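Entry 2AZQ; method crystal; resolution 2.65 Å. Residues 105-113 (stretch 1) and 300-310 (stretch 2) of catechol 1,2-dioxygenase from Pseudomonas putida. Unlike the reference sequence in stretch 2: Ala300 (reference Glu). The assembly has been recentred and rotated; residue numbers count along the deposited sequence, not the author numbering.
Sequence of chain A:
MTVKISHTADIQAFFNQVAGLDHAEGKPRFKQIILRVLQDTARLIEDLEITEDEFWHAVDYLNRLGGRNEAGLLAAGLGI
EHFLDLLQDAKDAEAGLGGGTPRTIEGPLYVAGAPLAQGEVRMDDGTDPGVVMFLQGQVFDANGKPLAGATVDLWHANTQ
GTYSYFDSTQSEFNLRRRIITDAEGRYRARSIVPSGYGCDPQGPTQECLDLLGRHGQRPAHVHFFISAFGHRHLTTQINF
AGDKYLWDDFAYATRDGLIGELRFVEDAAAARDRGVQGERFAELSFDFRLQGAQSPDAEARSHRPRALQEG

Stretch 1 105-113: IEGPLYVAG
Stretch 2 (300-310) ARSHRPRALQE

Residues 105-113 and 300-310 of catechol 1,2-dioxygenase lie about 190 residues apart in the chain, yet they pack side by side and together bury 522 Å² of surface. Neither forms a regular helix or strand, and the two chains run in roughly the same direction. The closest backbone approach falls near their C-terminal ends, where the register advances together: the CA atoms of Val111 and Ala307 are 4.7 Å apart and those of Ala112 and Gln309 5.2 Å. A type II turn from Arg306 to Gln309, closed by Gln309 N to Arg306 O at 3.1 Å, shapes stretch 2 here.

Stretch 1 opens with Ile105 (phi/psi -38/142°; chi1 p, chi2 t), which stays clear of the partner. Glu106 (-75/-45°) directs its CA-to-CB bond toward stretch 2 and, with chi1 and chi2 both t, reaches Arg306 in a bidentate salt bridge. Arg306 NE donates to Glu106 OE1 at 2.8 Å and Arg306 NH2 to Glu106 OE2 at 3.3 Å, so the carboxylate meets the guanidinium near its plane, where the N-H groups point. Arg306 (-145/152°; chi1 m, chi2 and chi3 t, chi4 109°) is also held from within its own stretch, its NH1 donating to Ser302 O and to Gln309 OE1, each at 3.2 Å. Arg304, by contrast, offers Glu106 charge alone: Glu106 OE2 lies 4.2 Å from Arg304 NH2, well out of the guanidinium plane.

Gly107 (96/166°) has a backbone that a CB would not tolerate, since it would be jammed against the preceding carbonyl O. Its own carbonyl sits over one face of the Arg304 guanidinium, with Gly107 O 3.4 Å from Arg304 NH2, an angle too poor for a hydrogen bond. Arg304 (-47/131°) is fully extended, chi1 through chi3 all t and chi4 173°, which carries its end as far as Pro108 (-94/1°, C-gamma endo); Pro108 CA lies 3.5 Å from Arg304 NH1. Leu109 (-105/32°; chi1 m, chi2 t) points away.

Tyr110 (-83/155°; chi1 t, chi2 74°) starts sideways, but its end comes nearer. Along the ring, Tyr110 CD2 packs 3.5 Å from the aliphatic Arg306 CD. At the tip, Tyr110 OH rests over one face of the Arg301 guanidinium, 2.9 Å from Arg301 NH2, a close polar approach with poor hydrogen-bond geometry; the hydroxyl is bonded elsewhere in the structure.

At Val111 (-142/120°; chi1 t) the contact becomes apolar. Val111 CG2 lies 4.0 Å from Ala307 CB, and Val111 CG1 3.7 Å from Leu308 CD2, reached with Leu308 chi1 at -88° and chi2 p. The turn places Ala307 at -49/124° and Leu308 at 69/6°, leaving Ala307 O free to accept from Ala112 N at 2.9 Å and 167°, a nearly straight bond. Val111 CA approaches the same oxygen at 3.5 Å in a CA-H...O contact. Ala112 (-67/161°) points its methyl toward the turn, with Ala112 CB 3.8 Å from Gln309 CA. Gly113 follows with positive phi (67/23°), beyond the contact.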

# COMPACT_ATOMS: atom_id res chain seq x y z
N ILE A 105 18.69 3.92 10.54
CA ILE A 105 17.46 3.17 10.40
C ILE A 105 17.38 1.86 11.13
O ILE A 105 18.35 1.12 11.24
CB ILE A 105 17.08 2.94 8.93
CG1 ILE A 105 17.94 1.83 8.30
CG2 ILE A 105 17.13 4.27 8.18
CD1 ILE A 105 17.43 1.35 6.96
N GLU A 106 16.18 1.59 11.64
CA GLU A 106 15.85 0.37 12.38
C GLU A 106 15.70 -0.86 11.48
O GLU A 106 16.22 -1.93 11.80
CB GLU A 106 14.55 0.58 13.16
CG GLU A 106 13.93 -0.70 13.72
CD GLU A 106 12.65 -0.46 14.54
OE1 GLU A 106 11.95 -1.44 14.86
OE2 GLU A 106 12.34 0.70 14.87
N GLY A 107 15.00 -0.72 10.36
CA GLY A 107 14.77 -1.87 9.50
C GLY A 107 13.40 -2.46 9.83
O GLY A 107 12.81 -2.16 10.88
N PRO A 108 12.86 -3.33 8.98
CA PRO A 108 11.54 -3.93 9.22
C PRO A 108 11.49 -5.28 9.93
O PRO A 108 10.39 -5.81 10.14
CB PRO A 108 11.02 -4.08 7.81
CG PRO A 108 12.27 -4.68 7.14
CD PRO A 108 13.41 -3.80 7.69
N LEU A 109 12.65 -5.83 10.31
CA LEU A 109 12.73 -7.16 10.92
C LEU A 109 12.98 -7.37 12.42
O LEU A 109 13.58 -8.38 12.80
CB LEU A 109 13.76 -7.96 10.14
CG LEU A 109 13.66 -7.74 8.63
CD1 LEU A 109 14.97 -8.16 7.97
CD2 LEU A 109 12.48 -8.46 8.05
N TYR A 110 12.52 -6.46 13.27
CA TYR A 110 12.69 -6.62 14.71
C TYR A 110 11.59 -7.53 15.25
O TYR A 110 10.53 -7.62 14.65
CB TYR A 110 12.56 -5.27 15.40
CG TYR A 110 12.65 -5.34 16.91
CD1 TYR A 110 13.88 -5.57 17.55
CD2 TYR A 110 11.52 -5.16 17.69
CE1 TYR A 110 13.97 -5.59 18.95
CE2 TYR A 110 11.58 -5.18 19.07
CZ TYR A 110 12.80 -5.39 19.71
OH TYR A 110 12.86 -5.29 21.10
N VAL A 111 11.85 -8.20 16.38
CA VAL A 111 10.88 -9.09 17.04
C VAL A 111 11.01 -8.93 18.57
O VAL A 111 12.07 -9.19 19.16
CB VAL A 111 11.10 -10.58 16.74
CG1 VAL A 111 9.97 -11.37 17.39
CG2 VAL A 111 11.18 -10.83 15.23
N ALA A 112 9.92 -8.52 19.21
CA ALA A 112 9.93 -8.26 20.65
C ALA A 112 10.13 -9.46 21.57
O ALA A 112 9.95 -10.60 21.17
CB ALA A 112 8.66 -7.54 21.03
N GLY A 113 10.52 -9.16 22.80
CA GLY A 113 10.72 -10.18 23.82
C GLY A 113 11.83 -11.20 23.71
O GLY A 113 11.73 -12.26 24.33
N ALA A 300 11.92 5.08 24.88
CA ALA A 300 10.57 4.59 24.71
C ALA A 300 10.29 3.96 23.37
O ALA A 300 9.15 3.53 23.13
CB ALA A 300 9.58 5.72 24.98
N ARG A 301 11.29 3.89 22.50
CA ARG A 301 11.01 3.29 21.21
C ARG A 301 9.83 4.03 20.55
O ARG A 301 8.94 4.55 21.21
CB ARG A 301 10.58 1.83 21.38
CG ARG A 301 11.52 0.75 20.89
CD ARG A 301 10.76 -0.57 20.92
NE ARG A 301 11.36 -1.57 21.79
CZ ARG A 301 10.76 -2.72 22.11
NH1 ARG A 301 9.54 -3.00 21.63
NH2 ARG A 301 11.38 -3.60 22.90
N SER A 302 9.83 4.05 19.22
CA SER A 302 8.74 4.67 18.52
C SER A 302 7.58 3.73 18.79
O SER A 302 7.77 2.64 19.34
CB SER A 302 9.03 4.69 17.02
OG SER A 302 9.05 3.37 16.52
N HIS A 303 6.36 4.14 18.44
CA HIS A 303 5.23 3.24 18.62
C HIS A 303 5.17 2.41 17.34
O HIS A 303 4.17 1.74 17.08
CB HIS A 303 3.90 4.00 18.78
CG HIS A 303 3.90 5.03 19.87
ND1 HIS A 303 4.54 4.83 21.08
CD2 HIS A 303 3.32 6.25 19.94
CE1 HIS A 303 4.36 5.90 21.85
NE2 HIS A 303 3.63 6.77 21.18
N ARG A 304 6.22 2.48 16.54
CA ARG A 304 6.23 1.69 15.33
C ARG A 304 5.80 0.25 15.71
O ARG A 304 6.27 -0.30 16.71
CB ARG A 304 7.63 1.68 14.72
CG ARG A 304 7.77 0.79 13.51
CD ARG A 304 9.11 0.91 12.81
NE ARG A 304 9.11 0.06 11.63
CZ ARG A 304 10.06 0.01 10.71
NH1 ARG A 304 9.95 -0.80 9.67
NH2 ARG A 304 11.12 0.78 10.83
N PRO A 305 4.85 -0.32 14.96
CA PRO A 305 4.34 -1.68 15.18
C PRO A 305 5.45 -2.71 14.90
O PRO A 305 6.23 -2.56 13.95
CB PRO A 305 3.20 -1.76 14.17
CG PRO A 305 2.72 -0.32 14.08
CD PRO A 305 4.07 0.33 13.89
N ARG A 306 5.55 -3.76 15.72
CA ARG A 306 6.61 -4.73 15.50
C ARG A 306 6.19 -6.13 15.84
O ARG A 306 5.33 -6.36 16.68
CB ARG A 306 7.84 -4.34 16.32
CG ARG A 306 8.41 -2.98 15.91
CD ARG A 306 9.44 -2.51 16.91
NE ARG A 306 9.88 -1.14 16.69
CZ ARG A 306 9.57 -0.11 17.48
NH1 ARG A 306 8.81 -0.29 18.55
NH2 ARG A 306 10.05 1.09 17.21
N ALA A 307 6.81 -7.08 15.16
CA ALA A 307 6.50 -8.47 15.41
C ALA A 307 6.52 -8.76 16.91
O ALA A 307 7.51 -8.51 17.63
CB ALA A 307 7.50 -9.38 14.67
N LEU A 308 5.39 -9.27 17.36
CA LEU A 308 5.23 -9.65 18.75
C LEU A 308 5.18 -8.61 19.86
O LEU A 308 5.17 -9.02 21.02
CB LEU A 308 6.28 -10.71 19.13
CG LEU A 308 5.89 -12.17 18.86
CD1 LEU A 308 5.28 -12.29 17.49
CD2 LEU A 308 7.10 -13.08 19.03
N GLN A 309 5.15 -7.31 19.59
CA GLN A 309 5.06 -6.46 20.77
C GLN A 309 3.63 -6.49 21.32
O GLN A 309 3.35 -5.97 22.40
CB GLN A 309 5.58 -5.04 20.56
CG GLN A 309 5.13 -4.25 19.36
CD GLN A 309 5.78 -2.87 19.36
OE1 GLN A 309 7.00 -2.74 19.42
NE2 GLN A 309 4.96 -1.83 19.32
N GLU A 310 2.76 -7.16 20.57
CA GLU A 310 1.34 -7.33 20.90
C GLU A 310 0.67 -6.15 21.61
O GLU A 310 -0.14 -6.33 22.53
CB GLU A 310 1.15 -8.59 21.74
CG GLU A 310 1.61 -9.87 21.07
CD GLU A 310 1.33 -11.09 21.94
OE1 GLU A 310 0.13 -11.45 22.08
OE2 GLU A 310 2.30 -11.67 22.48